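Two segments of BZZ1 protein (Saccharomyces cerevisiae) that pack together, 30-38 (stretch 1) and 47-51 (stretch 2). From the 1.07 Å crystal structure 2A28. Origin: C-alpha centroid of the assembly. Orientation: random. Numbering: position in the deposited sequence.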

# COMPACT_ATOMS: atom_id res chain seq x y z
N GLY A 30 -6.65 2.83 7.03
CA GLY A 30 -7.32 2.67 5.76
C GLY A 30 -7.42 3.99 5.07
O GLY A 30 -7.23 5.09 5.59
N ASP A 31 -7.85 3.90 3.81
CA ASP A 31 -8.03 5.12 3.03
C ASP A 31 -9.04 6.05 3.66
O ASP A 31 -10.14 5.63 3.90
CB ASP A 31 -8.46 4.73 1.61
CG ASP A 31 -8.26 5.82 0.61
OD1 ASP A 31 -8.38 7.04 0.86
OD2 ASP A 31 -7.83 5.55 -0.51
N ASP A 32 -8.61 7.29 3.87
CA ASP A 32 -9.51 8.25 4.47
C ASP A 32 -10.08 9.21 3.48
O ASP A 32 -10.57 10.30 3.85
CB ASP A 32 -8.75 9.07 5.54
CG ASP A 32 -7.38 9.53 5.03
OD1 ASP A 32 -6.46 9.80 5.84
OD2 ASP A 32 -7.24 9.63 3.78
N GLY A 33 -10.02 8.87 2.19
CA GLY A 33 -10.46 9.69 1.08
C GLY A 33 -9.32 10.29 0.26
O GLY A 33 -9.61 10.82 -0.82
N SER A 34 -8.11 10.20 0.79
CA SER A 34 -6.95 10.73 0.11
C SER A 34 -6.46 9.90 -1.05
O SER A 34 -5.70 10.45 -1.88
CB SER A 34 -5.76 10.88 1.08
OG SER A 34 -5.32 9.57 1.46
N GLY A 35 -6.87 8.65 -1.11
CA GLY A 35 -6.36 7.76 -2.15
C GLY A 35 -5.21 6.90 -1.67
O GLY A 35 -4.71 6.07 -2.45
N TRP A 36 -4.73 7.09 -0.43
CA TRP A 36 -3.58 6.37 0.13
C TRP A 36 -4.03 5.56 1.32
O TRP A 36 -4.75 6.04 2.20
CB TRP A 36 -2.50 7.39 0.54
CG TRP A 36 -2.01 8.13 -0.66
CD1 TRP A 36 -2.57 9.28 -1.13
CD2 TRP A 36 -0.92 7.82 -1.53
NE1 TRP A 36 -1.92 9.71 -2.24
CE2 TRP A 36 -0.89 8.83 -2.52
CE3 TRP A 36 0.02 6.78 -1.55
CZ2 TRP A 36 0.06 8.82 -3.51
CZ3 TRP A 36 0.96 6.77 -2.54
CH2 TRP A 36 0.95 7.78 -3.49
N THR A 37 -3.46 4.37 1.42
CA THR A 37 -3.58 3.51 2.61
C THR A 37 -2.21 3.37 3.22
O THR A 37 -1.20 3.37 2.50
CB THR A 37 -4.11 2.15 2.18
OG1 THR A 37 -5.42 2.30 1.61
CG2 THR A 37 -4.18 1.12 3.30
N TYR A 38 -2.17 3.35 4.53
CA TYR A 38 -0.91 3.14 5.28
C TYR A 38 -0.91 1.68 5.71
O TYR A 38 -1.86 1.22 6.38
CB TYR A 38 -0.91 4.04 6.50
CG TYR A 38 0.34 3.95 7.35
CD1 TYR A 38 1.56 4.28 6.81
CD2 TYR A 38 0.22 3.55 8.67
CE1 TYR A 38 2.68 4.19 7.61
CE2 TYR A 38 1.38 3.46 9.47
CZ TYR A 38 2.60 3.79 8.91
OH TYR A 38 3.78 3.73 9.64
N LEU A 47 2.89 4.40 2.98
CA LEU A 47 1.74 4.74 2.19
C LEU A 47 1.84 4.16 0.77
O LEU A 47 2.86 4.22 0.11
CB LEU A 47 1.60 6.27 2.02
CG LEU A 47 1.44 7.07 3.30
CD1 LEU A 47 1.53 8.55 3.03
CD2 LEU A 47 0.10 6.75 3.95
N PHE A 48 0.69 3.69 0.29
CA PHE A 48 0.61 3.20 -1.10
C PHE A 48 -0.78 3.52 -1.63
O PHE A 48 -1.73 3.73 -0.87
CB PHE A 48 0.84 1.67 -1.19
CG PHE A 48 -0.09 0.88 -0.33
CD1 PHE A 48 -1.26 0.33 -0.85
CD2 PHE A 48 0.15 0.67 1.01
CE1 PHE A 48 -2.15 -0.34 -0.08
CE2 PHE A 48 -0.71 -0.01 1.80
CZ PHE A 48 -1.86 -0.57 1.26
N PRO A 49 -0.94 3.55 -2.96
CA PRO A 49 -2.25 3.91 -3.50
C PRO A 49 -3.27 2.80 -3.36
O PRO A 49 -3.11 1.69 -3.86
CB PRO A 49 -1.99 4.25 -4.97
CG PRO A 49 -0.50 4.36 -5.10
CD PRO A 49 0.07 3.50 -4.01
N THR A 50 -4.39 3.10 -2.71
CA THR A 50 -5.44 2.14 -2.46
C THR A 50 -5.94 1.47 -3.72
O THR A 50 -6.22 0.28 -3.76
CB THR A 50 -6.62 2.87 -1.76
OG1 THR A 50 -6.05 3.61 -0.69
CG2 THR A 50 -7.70 1.95 -1.27
N SER A 51 -6.12 2.26 -4.77
CA SER A 51 -6.70 1.86 -6.02
C SER A 51 -5.79 0.94 -6.84
O SER A 51 -6.21 0.38 -7.83
CB SER A 51 -7.06 3.10 -6.85
OG SER A 51 -5.87 3.82 -7.27
O HOH W 1 -5.77 5.16 -4.76

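How do the two backbones meet? Trp36 to Tyr38 and Leu47 to Pro49 run as neighbouring antiparallel strands, their directions 143° apart. Thr37 and Phe48 form the hydrogen-bonded pair: Thr37 N donates to Phe48 O at 2.9 Å, and Phe48 N returns the bond to Thr37 O, also at 2.9 Å. In the non-hydrogen-bonded pairs that flank it, the CA atoms of Trp36 and Pro49 come to 4.6 Å and those of Tyr38 and Leu47 to 4.4 Å.

What carries the pairing beyond the strands? As the second stretch turns into a 3-10 segment, Thr50 N donates to Gly35 O at 3.0 Å. The same carbonyl accepts from a water, 2.7 Å from Gly35 O to the water oxygen, and that water accepts from Ser51 N at 2.9 Å, bridging the two stretches. Gly35 adopts a positive phi of 97°, where a CB would be jammed against the preceding carbonyl oxygen.

Why does Asp31, well before the strand, matter here? Its carboxylate serves both stretches. OD2 of Asp31 accepts a short hydrogen bond from Thr50 OG1, 2.6 Å, while OD1 accepts from the backbone of its own loop, Gly33 N at 2.8 Å and Gly35 N at 3.0 Å. Because the Thr50 hydroxyl gives its proton to Asp31, its oxygen remains free to accept; Thr37 OG1 lies 2.7 Å from Thr50 OG1.

Where do the apolar groups pack? Thr37 and Phe48 share one face of the sheet, and Thr37 CB sits over the Phe48 ring, 4.1 Å from its centroid, in a CH-pi contact. Tyr38 and Leu47 share the other face, with Tyr38 CB 3.9 Å from Leu47 CD2. The Trp36 ring reaches back across the second strand, placing CE3 3.9 Å from Leu47 CB and CZ3 3.7 Å from Pro49 CD.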